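Exo beta-1,2-glucooligosaccharide sophorohydrolase (non-reducing end) (Parabacteroides distasonis ATCC 8503, PDB 5Z06) hydrolyses linear beta-1,2-glucan and beta-1,2-glucooligosaccharides of four or more units from the non-reducing end, releasing sophorose. Local coordinates at residues K4-M16 with T171-S183. Residues are numbered along the deposited sequence; the frame is centred on the assembly and turned at random.
Sequences KPYDYVFFENSLM and TIYLDDIELLPAS. With CA (calcium ion), chain C.
Asp175 and the Glu12-Asn13 pair meet through a calcium ion. Asp175 grips it with both carboxylate oxygens, OD1 at 2.5 Å and OD2 at 2.6 Å from the metal, while backbone Glu12 O binds at 2.3 Å and Asn13 OD1 is a further ligand. Asp175 CG swings roughly opposite the backbone N (chi1 -154°), which carries the carboxylate to the metal and sets OD1 at the edge of the Phe11 ring, 3.3 Å from CE2. Asn13 N, from the same segment as that ring, lies over the centre of one face. Thr49 and Asn52 complete the calcium site.

Next to the metal, residues 9-11 pair antiparallel with strand 169-180 as an edge of a beta sheet, and the register slips by one in a beta bulge. There Ile177 O accepts from both Phe10 N (2.7 Å) and Phe11 N (2.9 Å), the latter on a lone pair in the carbonyl plane. Leu179 N gives a nearly straight bond to Tyr8 O (N-H...O 177°).

Leu179 spreads its methyls between two rings: CD1 lies 3.7 Å from Tyr8 CD2, and CD2 reaches the edge of Phe10. Ile177 CG2 packs on Phe10 CB, backed by strand 155-161. On the face opposite Phe11 and Ile177, Val9 and Glu178 lie side by side as a non-hydrogen-bonded pair; Lys218 pairs with Glu178. One water donates to Asp7 OD1 and Leu179 O; Asp7 also bonds Tyr264, and Arg238 bridges it to Glu12.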
loop_
_atom_site.group_PDB
_atom_site.type_symbol
_atom_site.label_atom_id
_atom_site.label_comp_id
_atom_site.label_asym_id
_atom_site.label_seq_id
_atom_site.Cartn_x
_atom_site.Cartn_y
_atom_site.Cartn_z
ATOM N N LYS A 4 15.658 8.481 -4.412
ATOM C CA LYS A 4 16.430 8.287 -3.129
ATOM C C LYS A 4 16.762 6.813 -2.894
ATOM O O LYS A 4 15.938 5.944 -3.160
ATOM C CB LYS A 4 15.678 8.820 -1.886
ATOM C CG LYS A 4 16.070 10.220 -1.416
ATOM C CD LYS A 4 15.078 11.281 -1.870
ATOM C CE LYS A 4 15.429 12.642 -1.282
ATOM N NZ LYS A 4 14.292 13.586 -1.431
ATOM N N PRO A 5 17.966 6.530 -2.377
ATOM C CA PRO A 5 18.232 5.133 -2.082
ATOM C C PRO A 5 17.687 4.723 -0.703
ATOM O O PRO A 5 17.787 5.461 0.289
ATOM C CB PRO A 5 19.761 5.052 -2.157
ATOM C CG PRO A 5 20.232 6.428 -1.794
ATOM C CD PRO A 5 19.139 7.394 -2.128
ATOM N N TYR A 6 17.096 3.546 -0.663
ATOM C CA TYR A 6 16.796 2.899 0.611
ATOM C C TYR A 6 18.049 2.246 1.212
ATOM O O TYR A 6 19.039 1.966 0.521
ATOM C CB TYR A 6 15.726 1.838 0.420
ATOM C CG TYR A 6 14.363 2.426 0.169
ATOM C CD1 TYR A 6 13.606 2.923 1.220
ATOM C CD2 TYR A 6 13.827 2.479 -1.116
ATOM C CE1 TYR A 6 12.351 3.450 1.005
ATOM C CE2 TYR A 6 12.564 2.994 -1.342
ATOM C CZ TYR A 6 11.834 3.487 -0.275
ATOM O OH TYR A 6 10.595 4.024 -0.483
ATOM N N ASP A 7 18.004 2.018 2.507
ATOM C CA ASP A 7 18.868 1.017 3.088
ATOM C C ASP A 7 18.178 -0.325 2.889
ATOM O O ASP A 7 16.953 -0.427 3.031
ATOM C CB ASP A 7 19.096 1.316 4.547
ATOM C CG ASP A 7 19.707 2.663 4.755
ATOM O OD1 ASP A 7 20.646 3.015 4.002
ATOM O OD2 ASP A 7 19.242 3.359 5.673
ATOM N N TYR A 8 18.963 -1.333 2.529
ATOM C CA TYR A 8 18.471 -2.701 2.418
ATOM C C TYR A 8 18.452 -3.324 3.815
ATOM O O TYR A 8 19.477 -3.804 4.347
ATOM C CB TYR A 8 19.356 -3.458 1.478
ATOM C CG TYR A 8 18.837 -4.790 1.062
ATOM C CD1 TYR A 8 18.070 -4.922 -0.085
ATOM C CD2 TYR A 8 19.158 -5.937 1.775
ATOM C CE1 TYR A 8 17.632 -6.158 -0.500
ATOM C CE2 TYR A 8 18.707 -7.177 1.365
ATOM C CZ TYR A 8 17.946 -7.278 0.233
ATOM O OH TYR A 8 17.506 -8.505 -0.183
ATOM N N VAL A 9 17.265 -3.278 4.413
ATOM C CA VAL A 9 17.052 -3.617 5.814
ATOM C C VAL A 9 16.458 -5.012 5.910
ATOM O O VAL A 9 15.496 -5.308 5.234
ATOM C CB VAL A 9 16.098 -2.590 6.460
ATOM C CG1 VAL A 9 15.726 -2.962 7.890
ATOM C CG2 VAL A 9 16.733 -1.211 6.432
ATOM N N PHE A 10 17.028 -5.857 6.762
ATOM C CA PHE A 10 16.448 -7.154 7.077
ATOM C C PHE A 10 15.470 -7.056 8.239
ATOM O O PHE A 10 14.489 -7.782 8.290
ATOM C CB PHE A 10 17.540 -8.151 7.422
ATOM C CG PHE A 10 18.434 -8.451 6.280
ATOM C CD1 PHE A 10 18.062 -9.384 5.333
ATOM C CD2 PHE A 10 19.647 -7.781 6.132
ATOM C CE1 PHE A 10 18.884 -9.664 4.254
ATOM C CE2 PHE A 10 20.482 -8.066 5.057
ATOM C CZ PHE A 10 20.103 -9.009 4.121
ATOM N N PHE A 11 15.771 -6.196 9.204
ATOM C CA PHE A 11 14.845 -5.945 10.277
ATOM C C PHE A 11 15.096 -4.600 10.907
ATOM O O PHE A 11 16.227 -4.291 11.275
ATOM C CB PHE A 11 14.985 -7.016 11.344
ATOM C CG PHE A 11 14.026 -6.845 12.463
ATOM C CD1 PHE A 11 12.741 -7.335 12.350
ATOM C CD2 PHE A 11 14.394 -6.173 13.615
ATOM C CE1 PHE A 11 11.838 -7.173 13.368
ATOM C CE2 PHE A 11 13.483 -6.003 14.643
ATOM C CZ PHE A 11 12.205 -6.503 14.523
ATOM N N GLU A 12 14.045 -3.809 11.028
ATOM C CA GLU A 12 14.049 -2.626 11.870
ATOM C C GLU A 12 13.063 -2.800 13.019
ATOM O O GLU A 12 13.419 -2.635 14.184
ATOM C CB GLU A 12 13.668 -1.412 11.054
ATOM C CG GLU A 12 13.642 -0.131 11.865
ATOM C CD GLU A 12 13.614 1.084 10.974
ATOM O OE1 GLU A 12 12.607 1.273 10.258
ATOM O OE2 GLU A 12 14.615 1.823 10.981
ATOM N N ASN A 13 11.822 -3.104 12.670
ATOM C CA ASN A 13 10.725 -3.279 13.629
ATOM C C ASN A 13 9.700 -4.202 13.017
ATOM O O ASN A 13 9.494 -4.191 11.814
ATOM C CB ASN A 13 10.056 -1.927 13.944
ATOM C CG ASN A 13 10.816 -1.121 14.981
ATOM O OD1 ASN A 13 11.228 -1.655 16.003
ATOM N ND2 ASN A 13 10.992 0.172 14.734
ATOM N N SER A 14 9.073 -5.011 13.847
ATOM C CA SER A 14 7.938 -5.820 13.430
ATOM C C SER A 14 6.711 -4.967 13.634
ATOM O O SER A 14 6.500 -4.452 14.740
ATOM C CB SER A 14 7.838 -7.077 14.267
ATOM O OG SER A 14 6.829 -7.914 13.781
ATOM N N LEU A 15 5.929 -4.780 12.573
ATOM C CA LEU A 15 4.641 -4.101 12.689
ATOM C C LEU A 15 3.625 -4.947 13.428
ATOM O O LEU A 15 2.657 -4.421 13.949
ATOM C CB LEU A 15 4.104 -3.698 11.308
ATOM C CG LEU A 15 4.991 -2.707 10.536
ATOM C CD1 LEU A 15 4.429 -2.390 9.159
ATOM C CD2 LEU A 15 5.164 -1.422 11.343
ATOM N N MET A 16 3.848 -6.255 13.481
ATOM C CA MET A 16 3.028 -7.142 14.305
ATOM C C MET A 16 3.749 -7.506 15.596
ATOM O O MET A 16 4.963 -7.600 15.629
ATOM C CB MET A 16 2.664 -8.414 13.523
ATOM C CG MET A 16 1.816 -8.168 12.292
ATOM S SD MET A 16 0.262 -7.324 12.651
ATOM C CE MET A 16 -0.933 -8.645 12.532
ATOM N N THR A 171 19.579 -16.045 25.468
ATOM C CA THR A 171 18.656 -15.173 24.806
ATOM C C THR A 171 19.498 -14.002 24.384
ATOM O O THR A 171 20.097 -13.323 25.232
ATOM C CB THR A 171 17.554 -14.687 25.741
ATOM O OG1 THR A 171 16.653 -15.757 25.984
ATOM C CG2 THR A 171 16.782 -13.535 25.123
ATOM N N ILE A 172 19.548 -13.774 23.077
ATOM C CA ILE A 172 20.052 -12.506 22.573
ATOM C C ILE A 172 18.934 -11.825 21.785
ATOM O O ILE A 172 18.028 -12.479 21.262
ATOM C CB ILE A 172 21.364 -12.670 21.765
ATOM C CG1 ILE A 172 21.121 -13.384 20.440
ATOM C CG2 ILE A 172 22.397 -13.411 22.627
ATOM C CD1 ILE A 172 22.356 -13.581 19.594
ATOM N N TYR A 173 19.002 -10.508 21.730
ATOM C CA TYR A 173 18.099 -9.735 20.945
ATOM C C TYR A 173 18.845 -9.133 19.772
ATOM O O TYR A 173 19.972 -8.676 19.912
ATOM C CB TYR A 173 17.469 -8.659 21.791
ATOM C CG TYR A 173 16.818 -9.212 23.015
ATOM C CD1 TYR A 173 15.510 -9.674 22.978
ATOM C CD2 TYR A 173 17.512 -9.297 24.218
ATOM C CE1 TYR A 173 14.901 -10.183 24.116
ATOM C CE2 TYR A 173 16.908 -9.804 25.357
ATOM C CZ TYR A 173 15.608 -10.239 25.299
ATOM O OH TYR A 173 15.011 -10.754 26.411
ATOM N N LEU A 174 18.196 -9.159 18.613
ATOM C CA LEU A 174 18.743 -8.623 17.379
ATOM C C LEU A 174 17.784 -7.556 16.903
ATOM O O LEU A 174 16.575 -7.779 16.827
ATOM C CB LEU A 174 18.866 -9.707 16.331
ATOM C CG LEU A 174 19.537 -10.987 16.820
ATOM C CD1 LEU A 174 19.484 -11.999 15.688
ATOM C CD2 LEU A 174 20.975 -10.742 17.257
ATOM N N ASP A 175 18.338 -6.392 16.618
ATOM C CA ASP A 175 17.603 -5.291 16.086
ATOM C C ASP A 175 18.427 -4.613 14.979
ATOM O O ASP A 175 19.646 -4.784 14.888
ATOM C CB ASP A 175 17.292 -4.306 17.219
ATOM C CG ASP A 175 16.069 -3.484 16.952
ATOM O OD1 ASP A 175 15.412 -3.694 15.920
ATOM O OD2 ASP A 175 15.738 -2.609 17.771
ATOM N N ASP A 176 17.738 -3.860 14.137
ATOM C CA ASP A 176 18.363 -3.016 13.127
ATOM C C ASP A 176 19.376 -3.741 12.264
ATOM O O ASP A 176 20.508 -3.291 12.076
ATOM C CB ASP A 176 18.919 -1.799 13.803
ATOM C CG ASP A 176 17.876 -1.126 14.624
ATOM O OD1 ASP A 176 16.777 -0.893 14.079
ATOM O OD2 ASP A 176 18.118 -0.887 15.812
ATOM N N ILE A 177 18.914 -4.872 11.747
ATOM C CA ILE A 177 19.684 -5.737 10.890
ATOM C C ILE A 177 19.519 -5.155 9.508
ATOM O O ILE A 177 18.412 -5.118 8.948
ATOM C CB ILE A 177 19.172 -7.169 10.906
ATOM C CG1 ILE A 177 19.035 -7.665 12.350
ATOM C CG2 ILE A 177 20.114 -8.052 10.111
ATOM C CD1 ILE A 177 18.364 -8.992 12.495
ATOM N N GLU A 178 20.624 -4.669 8.971
ATOM C CA GLU A 178 20.596 -3.925 7.732
ATOM C C GLU A 178 21.964 -3.876 7.073
ATOM O O GLU A 178 23.012 -4.015 7.740
ATOM C CB GLU A 178 20.109 -2.495 7.991
ATOM C CG GLU A 178 20.962 -1.707 8.963
ATOM C CD GLU A 178 20.353 -0.373 9.339
ATOM O OE1 GLU A 178 19.401 0.099 8.669
ATOM O OE2 GLU A 178 20.842 0.214 10.315
ATOM N N LEU A 179 21.929 -3.663 5.762
ATOM C CA LEU A 179 23.116 -3.388 4.997
ATOM C C LEU A 179 23.307 -1.886 4.967
ATOM O O LEU A 179 22.350 -1.147 4.730
ATOM C CB LEU A 179 22.991 -3.951 3.594
ATOM C CG LEU A 179 22.724 -5.442 3.481
ATOM C CD1 LEU A 179 22.809 -5.866 2.034
ATOM C CD2 LEU A 179 23.684 -6.245 4.333
ATOM N N LEU A 180 24.535 -1.446 5.234
ATOM C CA LEU A 180 24.900 -0.032 5.260
ATOM C C LEU A 180 26.136 0.176 4.403
ATOM O O LEU A 180 26.897 -0.766 4.185
ATOM C CB LEU A 180 25.219 0.428 6.672
ATOM C CG LEU A 180 24.062 0.511 7.659
ATOM C CD1 LEU A 180 24.567 0.822 9.062
ATOM C CD2 LEU A 180 23.063 1.578 7.239
ATOM N N PRO A 181 26.339 1.411 3.915
ATOM C CA PRO A 181 27.528 1.656 3.119
ATOM C C PRO A 181 28.754 1.773 4.023
ATOM O O PRO A 181 28.612 2.029 5.212
ATOM C CB PRO A 181 27.208 2.971 2.405
ATOM C CG PRO A 181 26.237 3.651 3.287
ATOM C CD PRO A 181 25.462 2.591 3.988
ATOM N N ALA A 182 29.940 1.554 3.455
ATOM C CA ALA A 182 31.200 1.695 4.197
ATOM C C ALA A 182 31.321 3.098 4.765
ATOM O O ALA A 182 31.606 3.284 5.941
ATOM C CB ALA A 182 32.373 1.401 3.286
ATOM N N SER A 183 31.081 4.086 3.914
ATOM C CA SER A 183 30.993 5.481 4.352
ATOM C C SER A 183 29.551 5.773 4.751
ATOM O O SER A 183 28.675 5.857 3.893
ATOM C CB SER A 183 31.423 6.427 3.220
ATOM O OG SER A 183 31.405 7.774 3.654
HETATM CA CA CA C . 13.616 -2.076 16.376
HETATM O O HOH W 1 22.395 1.104 3.231
#